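MdcC (Pseudomonas fluorescens, PDB 5VIT) probably serves as the acyl carrier protein of malonate decarboxylase, carrying acetyl and malonyl thioesters on a CoA-derived prosthetic group during turnover. Local coordinates at residues L4-P9 with I42-S47; V30-G35 with L71-H76. All coordinates share one frame; numbering follows the deposited sequence.

Interaction 1: residues L4-P9 with I42-S47; sequences LSFEFP and IQVQTS
F6 and I42 form an antiparallel hydrogen-bonded pair, and on the face they share with L4, V44 and F8 the two strands pack most closely. F6 CB lies 4.1 Å from I42 CB, while the F6 ring crosses the V44 side chain at an angle, its CE1 3.9 Å from V44 CG2. That methyl stands anti to its own carbonyl carbon and beside the backbone N (V44 CG1 has chi1 175°), which puts it within reach of the ring. The tip of I42, CD1, sits equally near F8 CD1 and CE1, at 4.1 Å. Helix 52-62 covers this face: F59 meets the F6 ring edge-to-face and also touches F8 and I42. Four backbone bonds fix the register, the shortest being F6 N to I42 O at 2.7 Å.

The other face is looser and more open to solvent. Here S5 and Q43 are the non-hydrogen-bonded pair, and their side chains supply the one polar link between side chains, S5 OG to Q43 OE1 at 2.9 Å. The hydroxyl oxygen stands above the amide carbonyl plane, 48° out of it; a bend at chi2 (95°) swings Q43 CD toward S5, and OE1 then accepts the S5 hydroxyl. An alanine in place of Q43 would probably leave the S5 hydroxyl without this acceptor and uncover the backbone around L4 O, which CG and CD now approach. Strand 2-9, the edge strand within this chain, is here zipped onto its inner neighbour in a two-layer alpha/beta sandwich, helices on one side of the sheet.

Interaction 2: residues V30-G35 with L71-H76; sequences VLLEPG and LLIDIH
With CG1 anti to the backbone N (chi1 178°), V30 spreads its methyls over two isoleucines: CG1 rests on I73 CG2 and, less closely, on I75 CG1, while CG2 meets I75 CG1 at 3.8 Å. V30 and I75 run side by side, whereas V30 and I73 cross at a slant. L32 sets its CG beside the backbone N (chi1 -52°) and lies alongside I73, its CD2 3.8 Å from I73 CD1 and a little farther from L71 CD1. Helix 82-96 closes over this apolar layer, L89 touching V30, I96 touching L32, and F93 touching L71 and I73.

Between the strands, L31 and E33 each exchange two backbone bonds, with D74 and L72 respectively. The shortest is L72 N to E33 O, 2.6 Å and nearly straight at 175°.

The opposite face, with L31, E33, L72 and D74, is more exposed and chemically mixed. E33 and D74 do not touch; their nearest carboxylate oxygens, E33 OE2 and D74 OD2, are 6.4 Å apart. The H76 ring comes only loosely near L31 CD2, its ND1 being hydrogen-bonded to E29 OE1. Where the strand ends, G35 CA is only 3.4 Å from L72 CD1, and a side chain at G35 would point into L71 and L72. The chemistry thus implies an apolar layer between sheet and helix and, on the opposite face of the sheet, two acidic groups whose mutual repulsion is probably modest at this separation.

In the fold
Interactions 1 and 2 are neighbouring strand pairs of one mixed five-stranded sheet, their centres about 10 Å apart. They are joined where strands 39-46 and 71-78 run parallel: Q43 N probably bonds to I73 O at 2.9 Å, and Q43 O to I75 N at 2.8 Å. Q43 thus serves both contacts, its side chain bonded to S5 and its backbone to I73 and I75. On the helix-covered face I42 touches I73, and F59, which packs on interaction 1, also touches I75, so one apolar core serves both pairs. S25, the predicted prosthetic-group site, lies outside both contacts and carries no prosthetic group here.

Interaction 1: residues L4-P9 with I42-S47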
ATOM      1  N   LEU B   4     -30.724   9.564  -2.453  1.00 39.08           N
ATOM      2  CA  LEU B   4     -29.887   9.646  -3.632  1.00 36.88           C
ATOM      3  C   LEU B   4     -29.947   8.319  -4.349  1.00 36.77           C
ATOM      4  O   LEU B   4     -30.102   7.275  -3.719  1.00 37.09           O
ATOM      5  CB  LEU B   4     -28.440   9.989  -3.251  1.00 32.61           C
ATOM      6  CG  LEU B   4     -28.212  11.208  -2.364  1.00 37.03           C
ATOM      7  CD1 LEU B   4     -26.801  11.195  -1.803  1.00 33.83           C
ATOM      8  CD2 LEU B   4     -28.441  12.478  -3.165  1.00 41.50           C
ATOM      9  N   SER B   5     -29.818   8.362  -5.667  1.00 36.49           N
ATOM     10  CA  SER B   5     -29.854   7.155  -6.476  1.00 39.40           C
ATOM     11  C   SER B   5     -28.636   7.095  -7.356  1.00 33.70           C
ATOM     12  O   SER B   5     -28.210   8.112  -7.895  1.00 39.49           O
ATOM     13  CB  SER B   5     -31.119   7.115  -7.332  1.00 38.76           C
ATOM     14  OG  SER B   5     -32.258   7.164  -6.497  1.00 49.69           O
ATOM     15  N   PHE B   6     -28.069   5.908  -7.495  1.00 31.89           N
ATOM     16  CA  PHE B   6     -26.887   5.738  -8.325  1.00 33.93           C
ATOM     17  C   PHE B   6     -27.078   4.512  -9.176  1.00 32.36           C
ATOM     18  O   PHE B   6     -27.825   3.610  -8.814  1.00 33.85           O
ATOM     19  CB  PHE B   6     -25.615   5.599  -7.477  1.00 34.76           C
ATOM     20  CG  PHE B   6     -25.385   6.749  -6.541  1.00 33.05           C
ATOM     21  CD1 PHE B   6     -26.041   6.806  -5.324  1.00 26.94           C
ATOM     22  CD2 PHE B   6     -24.523   7.772  -6.882  1.00 31.52           C
ATOM     23  CE1 PHE B   6     -25.850   7.865  -4.471  1.00 33.02           C
ATOM     24  CE2 PHE B   6     -24.314   8.830  -6.026  1.00 33.61           C
ATOM     25  CZ  PHE B   6     -24.975   8.871  -4.808  1.00 34.38           C
ATOM     26  N   GLU B   7     -26.393   4.478 -10.310  1.00 37.25           N
ATOM     27  CA  GLU B   7     -26.464   3.319 -11.174  1.00 41.03           C
ATOM     28  C   GLU B   7     -25.127   3.082 -11.862  1.00 38.87           C
ATOM     29  O   GLU B   7     -24.425   4.014 -12.257  1.00 38.94           O
ATOM     30  CB  GLU B   7     -27.595   3.488 -12.188  1.00 41.13           C
ATOM     31  CG  GLU B   7     -27.762   2.301 -13.107  1.00 53.28           C
ATOM     32  CD  GLU B   7     -28.998   2.417 -13.965  1.00 62.82           C
ATOM     33  OE1 GLU B   7     -28.946   1.971 -15.133  1.00 63.53           O
ATOM     34  OE2 GLU B   7     -30.019   2.949 -13.463  1.00 68.34           O
ATOM     35  N   PHE B   8     -24.762   1.817 -11.974  1.00 39.86           N
ATOM     36  CA  PHE B   8     -23.458   1.468 -12.489  1.00 39.31           C
ATOM     37  C   PHE B   8     -23.575   0.262 -13.369  1.00 43.30           C
ATOM     38  O   PHE B   8     -24.491  -0.541 -13.189  1.00 41.24           O
ATOM     39  CB  PHE B   8     -22.467   1.209 -11.346  1.00 37.74           C
ATOM     40  CG  PHE B   8     -22.146   2.436 -10.561  1.00 41.67           C
ATOM     41  CD1 PHE B   8     -22.828   2.722  -9.389  1.00 33.85           C
ATOM     42  CD2 PHE B   8     -21.194   3.333 -11.023  1.00 36.59           C
ATOM     43  CE1 PHE B   8     -22.550   3.866  -8.688  1.00 36.88           C
ATOM     44  CE2 PHE B   8     -20.910   4.480 -10.317  1.00 33.59           C
ATOM     45  CZ  PHE B   8     -21.593   4.748  -9.155  1.00 36.88           C
ATOM     46  N   PRO B   9     -22.652   0.139 -14.338  1.00 43.36           N
ATOM     47  CA  PRO B   9     -22.581  -1.064 -15.169  1.00 44.98           C
ATOM     48  C   PRO B   9     -22.197  -2.260 -14.316  1.00 42.71           C
ATOM     49  O   PRO B   9     -21.276  -2.161 -13.503  1.00 43.72           O
ATOM     50  CB  PRO B   9     -21.490  -0.726 -16.193  1.00 43.44           C
ATOM     51  CG  PRO B   9     -20.654   0.319 -15.514  1.00 45.29           C
ATOM     52  CD  PRO B   9     -21.632   1.133 -14.712  1.00 33.85           C
ATOM     53  N   ILE B  42     -28.268   1.569  -6.851  1.00 34.45           N
ATOM     54  CA  ILE B  42     -27.996   1.892  -5.457  1.00 35.78           C
ATOM     55  C   ILE B  42     -28.850   3.060  -5.000  1.00 38.40           C
ATOM     56  O   ILE B  42     -28.882   4.119  -5.637  1.00 34.98           O
ATOM     57  CB  ILE B  42     -26.514   2.245  -5.224  1.00 37.92           C
ATOM     58  CG1 ILE B  42     -25.604   1.086  -5.654  1.00 34.95           C
ATOM     59  CG2 ILE B  42     -26.289   2.625  -3.764  1.00 34.92           C
ATOM     60  CD1 ILE B  42     -24.126   1.453  -5.745  1.00 33.47           C
ATOM     61  N   GLN B  43     -29.557   2.840  -3.900  1.00 35.59           N
ATOM     62  CA  GLN B  43     -30.320   3.879  -3.236  1.00 34.47           C
ATOM     63  C   GLN B  43     -29.634   4.220  -1.918  1.00 34.41           C
ATOM     64  O   GLN B  43     -29.316   3.320  -1.140  1.00 35.04           O
ATOM     65  CB  GLN B  43     -31.745   3.406  -2.989  1.00 37.95           C
ATOM     66  CG  GLN B  43     -32.674   4.467  -2.500  1.00 45.54           C
ATOM     67  CD  GLN B  43     -33.441   5.098  -3.630  1.00 55.75           C
ATOM     68  OE1 GLN B  43     -33.085   4.945  -4.813  1.00 51.20           O
ATOM     69  NE2 GLN B  43     -34.527   5.782  -3.285  1.00 57.60           N
ATOM     70  N   VAL B  44     -29.394   5.505  -1.674  1.00 30.53           N
ATOM     71  CA  VAL B  44     -28.781   5.943  -0.424  1.00 31.30           C
ATOM     72  C   VAL B  44     -29.696   6.914   0.296  1.00 37.49           C
ATOM     73  O   VAL B  44     -30.149   7.904  -0.282  1.00 38.61           O
ATOM     74  CB  VAL B  44     -27.403   6.647  -0.631  1.00 34.01           C
ATOM     75  CG1 VAL B  44     -26.876   7.198   0.696  1.00 31.13           C
ATOM     76  CG2 VAL B  44     -26.386   5.710  -1.257  1.00 30.12           C
ATOM     77  N   GLN B  45     -29.966   6.624   1.561  1.00 32.31           N
ATOM     78  CA  GLN B  45     -30.613   7.582   2.439  1.00 31.18           C
ATOM     79  C   GLN B  45     -29.603   7.942   3.504  1.00 32.91           C
ATOM     80  O   GLN B  45     -29.085   7.055   4.201  1.00 31.55           O
ATOM     81  CB  GLN B  45     -31.875   6.999   3.051  1.00 31.30           C
ATOM     82  CG  GLN B  45     -33.100   7.787   2.741  1.00 44.33           C
ATOM     83  CD  GLN B  45     -34.370   7.018   3.038  1.00 49.80           C
ATOM     84  OE1 GLN B  45     -34.326   5.867   3.478  1.00 45.01           O
ATOM     85  NE2 GLN B  45     -35.514   7.648   2.786  1.00 50.69           N
ATOM     86  N   THR B  46     -29.290   9.230   3.616  1.00 30.15           N
ATOM     87  CA  THR B  46     -28.206   9.653   4.496  1.00 30.81           C
ATOM     88  C   THR B  46     -28.631  10.882   5.290  1.00 30.96           C
ATOM     89  O   THR B  46     -29.380  11.713   4.802  1.00 35.43           O
ATOM     90  CB  THR B  46     -26.879   9.936   3.689  1.00 33.53           C
ATOM     91  OG1 THR B  46     -25.811  10.257   4.589  1.00 33.20           O
ATOM     92  CG2 THR B  46     -27.064  11.093   2.704  1.00 33.22           C
ATOM     93  N   SER B  47     -28.163  10.969   6.526  1.00 32.30           N
ATOM     94  CA  SER B  47     -28.417  12.121   7.379  1.00 33.51           C
ATOM     95  C   SER B  47     -27.614  13.358   6.977  1.00 38.26           C
ATOM     96  O   SER B  47     -27.952  14.475   7.362  1.00 39.25           O
ATOM     97  CB  SER B  47     -28.085  11.766   8.825  1.00 33.35           C
ATOM     98  OG  SER B  47     -26.766  11.252   8.914  1.00 35.24           O
TER

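Interaction 2: residues V30-G35 with L71-H76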
ATOM      1  N   VAL B  30     -26.450  -1.782   5.117  1.00 26.39           N
ATOM      2  CA  VAL B  30     -26.496  -1.967   3.682  1.00 30.75           C
ATOM      3  C   VAL B  30     -27.264  -3.254   3.372  1.00 32.01           C
ATOM      4  O   VAL B  30     -26.929  -4.327   3.881  1.00 30.14           O
ATOM      5  CB  VAL B  30     -25.067  -2.012   3.059  1.00 28.05           C
ATOM      6  CG1 VAL B  30     -25.146  -2.253   1.573  1.00 27.80           C
ATOM      7  CG2 VAL B  30     -24.318  -0.701   3.322  1.00 29.96           C
ATOM      8  N   LEU B  31     -28.315  -3.130   2.566  1.00 28.02           N
ATOM      9  CA  LEU B  31     -29.066  -4.288   2.085  1.00 31.88           C
ATOM     10  C   LEU B  31     -28.570  -4.614   0.688  1.00 31.95           C
ATOM     11  O   LEU B  31     -28.462  -3.720  -0.149  1.00 37.21           O
ATOM     12  CB  LEU B  31     -30.572  -4.007   2.044  1.00 32.63           C
ATOM     13  CG  LEU B  31     -31.484  -3.825   3.265  1.00 33.62           C
ATOM     14  CD1 LEU B  31     -31.813  -5.162   3.885  1.00 35.18           C
ATOM     15  CD2 LEU B  31     -30.927  -2.850   4.295  1.00 30.62           C
ATOM     16  N   LEU B  32     -28.255  -5.873   0.425  1.00 34.18           N
ATOM     17  CA  LEU B  32     -27.803  -6.260  -0.905  1.00 38.09           C
ATOM     18  C   LEU B  32     -28.608  -7.453  -1.404  1.00 37.44           C
ATOM     19  O   LEU B  32     -28.611  -8.503  -0.766  1.00 35.92           O
ATOM     20  CB  LEU B  32     -26.300  -6.588  -0.909  1.00 34.89           C
ATOM     21  CG  LEU B  32     -25.350  -5.541  -0.322  1.00 34.31           C
ATOM     22  CD1 LEU B  32     -25.073  -5.793   1.180  1.00 30.94           C
ATOM     23  CD2 LEU B  32     -24.068  -5.508  -1.122  1.00 25.75           C
ATOM     24  N   GLU B  33     -29.285  -7.274  -2.542  1.00 38.26           N
ATOM     25  CA  GLU B  33     -30.161  -8.297  -3.130  1.00 42.60           C
ATOM     26  C   GLU B  33     -29.893  -8.447  -4.630  1.00 43.65           C
ATOM     27  O   GLU B  33     -29.424  -7.507  -5.276  1.00 38.72           O
ATOM     28  CB  GLU B  33     -31.641  -7.950  -2.920  1.00 39.62           C
ATOM     29  CG  GLU B  33     -32.074  -7.706  -1.473  1.00 46.34           C
ATOM     30  CD  GLU B  33     -33.530  -7.212  -1.368  1.00 45.05           C
ATOM     31  OE1 GLU B  33     -34.448  -8.025  -1.586  1.00 45.86           O
ATOM     32  OE2 GLU B  33     -33.750  -6.010  -1.087  1.00 47.36           O
ATOM     33  N   PRO B  34     -30.203  -9.624  -5.194  1.00 44.80           N
ATOM     34  CA  PRO B  34     -29.924  -9.800  -6.625  1.00 45.43           C
ATOM     35  C   PRO B  34     -30.617  -8.746  -7.482  1.00 39.28           C
ATOM     36  O   PRO B  34     -31.748  -8.367  -7.197  1.00 40.88           O
ATOM     37  CB  PRO B  34     -30.454 -11.212  -6.927  1.00 46.40           C
ATOM     38  CG  PRO B  34     -31.225 -11.636  -5.723  1.00 45.91           C
ATOM     39  CD  PRO B  34     -30.694 -10.864  -4.564  1.00 40.89           C
ATOM     40  N   GLY B  35     -29.918  -8.253  -8.504  1.00 44.21           N
ATOM     41  CA  GLY B  35     -30.449  -7.213  -9.367  1.00 44.18           C
ATOM     42  C   GLY B  35     -30.729  -7.630 -10.806  1.00 47.36           C
ATOM     43  O   GLY B  35     -30.824  -8.819 -11.111  1.00 45.09           O
ATOM     44  N   LEU B  71     -26.713  -6.054  -8.656  1.00 43.88           N
ATOM     45  CA  LEU B  71     -27.370  -6.110  -7.362  1.00 35.72           C
ATOM     46  C   LEU B  71     -28.316  -4.946  -7.196  1.00 36.28           C
ATOM     47  O   LEU B  71     -28.244  -3.955  -7.926  1.00 35.52           O
ATOM     48  CB  LEU B  71     -26.345  -6.101  -6.226  1.00 38.08           C
ATOM     49  CG  LEU B  71     -25.371  -7.268  -6.085  1.00 41.16           C
ATOM     50  CD1 LEU B  71     -24.391  -6.980  -4.979  1.00 38.01           C
ATOM     51  CD2 LEU B  71     -26.117  -8.555  -5.797  1.00 44.98           C
ATOM     52  N   LEU B  72     -29.215  -5.095  -6.231  1.00 36.60           N
ATOM     53  CA  LEU B  72     -30.035  -4.003  -5.729  1.00 35.24           C
ATOM     54  C   LEU B  72     -29.473  -3.665  -4.366  1.00 35.25           C
ATOM     55  O   LEU B  72     -29.427  -4.520  -3.481  1.00 29.89           O
ATOM     56  CB  LEU B  72     -31.507  -4.401  -5.630  1.00 37.81           C
ATOM     57  CG  LEU B  72     -32.449  -4.163  -6.811  1.00 38.61           C
ATOM     58  CD1 LEU B  72     -31.748  -4.347  -8.125  1.00 40.15           C
ATOM     59  CD2 LEU B  72     -33.655  -5.077  -6.733  1.00 30.37           C
ATOM     60  N   ILE B  73     -29.001  -2.435  -4.202  1.00 36.85           N
ATOM     61  CA  ILE B  73     -28.363  -2.073  -2.948  1.00 36.89           C
ATOM     62  C   ILE B  73     -29.118  -0.932  -2.334  1.00 33.77           C
ATOM     63  O   ILE B  73     -29.344   0.103  -2.968  1.00 35.41           O
ATOM     64  CB  ILE B  73     -26.880  -1.690  -3.130  1.00 36.32           C
ATOM     65  CG1 ILE B  73     -26.056  -2.919  -3.523  1.00 35.56           C
ATOM     66  CG2 ILE B  73     -26.316  -1.097  -1.836  1.00 36.34           C
ATOM     67  CD1 ILE B  73     -24.561  -2.653  -3.598  1.00 32.24           C
ATOM     68  N   ASP B  74     -29.539  -1.148  -1.097  1.00 30.56           N
ATOM     69  CA  ASP B  74     -30.225  -0.120  -0.338  1.00 32.77           C
ATOM     70  C   ASP B  74     -29.380   0.250   0.887  1.00 34.34           C
ATOM     71  O   ASP B  74     -29.009  -0.608   1.699  1.00 30.37           O
ATOM     72  CB  ASP B  74     -31.613  -0.603   0.065  1.00 37.52           C
ATOM     73  CG  ASP B  74     -32.599   0.530   0.235  1.00 45.49           C
ATOM     74  OD1 ASP B  74     -32.162   1.703   0.356  1.00 50.26           O
ATOM     75  OD2 ASP B  74     -33.815   0.240   0.269  1.00 49.55           O
ATOM     76  N   ILE B  75     -29.063   1.532   0.997  1.00 33.42           N
ATOM     77  CA  ILE B  75     -28.199   2.009   2.060  1.00 33.01           C
ATOM     78  C   ILE B  75     -28.957   2.972   2.957  1.00 32.02           C
ATOM     79  O   ILE B  75     -29.657   3.861   2.465  1.00 31.35           O
ATOM     80  CB  ILE B  75     -26.946   2.698   1.486  1.00 30.70           C
ATOM     81  CG1 ILE B  75     -26.032   1.666   0.828  1.00 28.05           C
ATOM     82  CG2 ILE B  75     -26.209   3.471   2.569  1.00 27.70           C
ATOM     83  CD1 ILE B  75     -24.895   2.272   0.069  1.00 27.16           C
ATOM     84  N   HIS B  76     -28.835   2.775   4.271  1.00 27.27           N
ATOM     85  CA  HIS B  76     -29.373   3.718   5.248  1.00 25.02           C
ATOM     86  C   HIS B  76     -28.226   4.171   6.110  1.00 27.35           C
ATOM     87  O   HIS B  76     -27.739   3.416   6.957  1.00 28.75           O
ATOM     88  CB  HIS B  76     -30.493   3.084   6.095  1.00 31.60           C
ATOM     89  CG  HIS B  76     -31.633   2.549   5.282  1.00 34.96           C
ATOM     90  ND1 HIS B  76     -32.057   1.238   5.361  1.00 34.10           N
ATOM     91  CD2 HIS B  76     -32.437   3.150   4.366  1.00 35.31           C
ATOM     92  CE1 HIS B  76     -33.070   1.053   4.533  1.00 36.10           C
ATOM     93  NE2 HIS B  76     -33.314   2.195   3.910  1.00 38.55           N
TER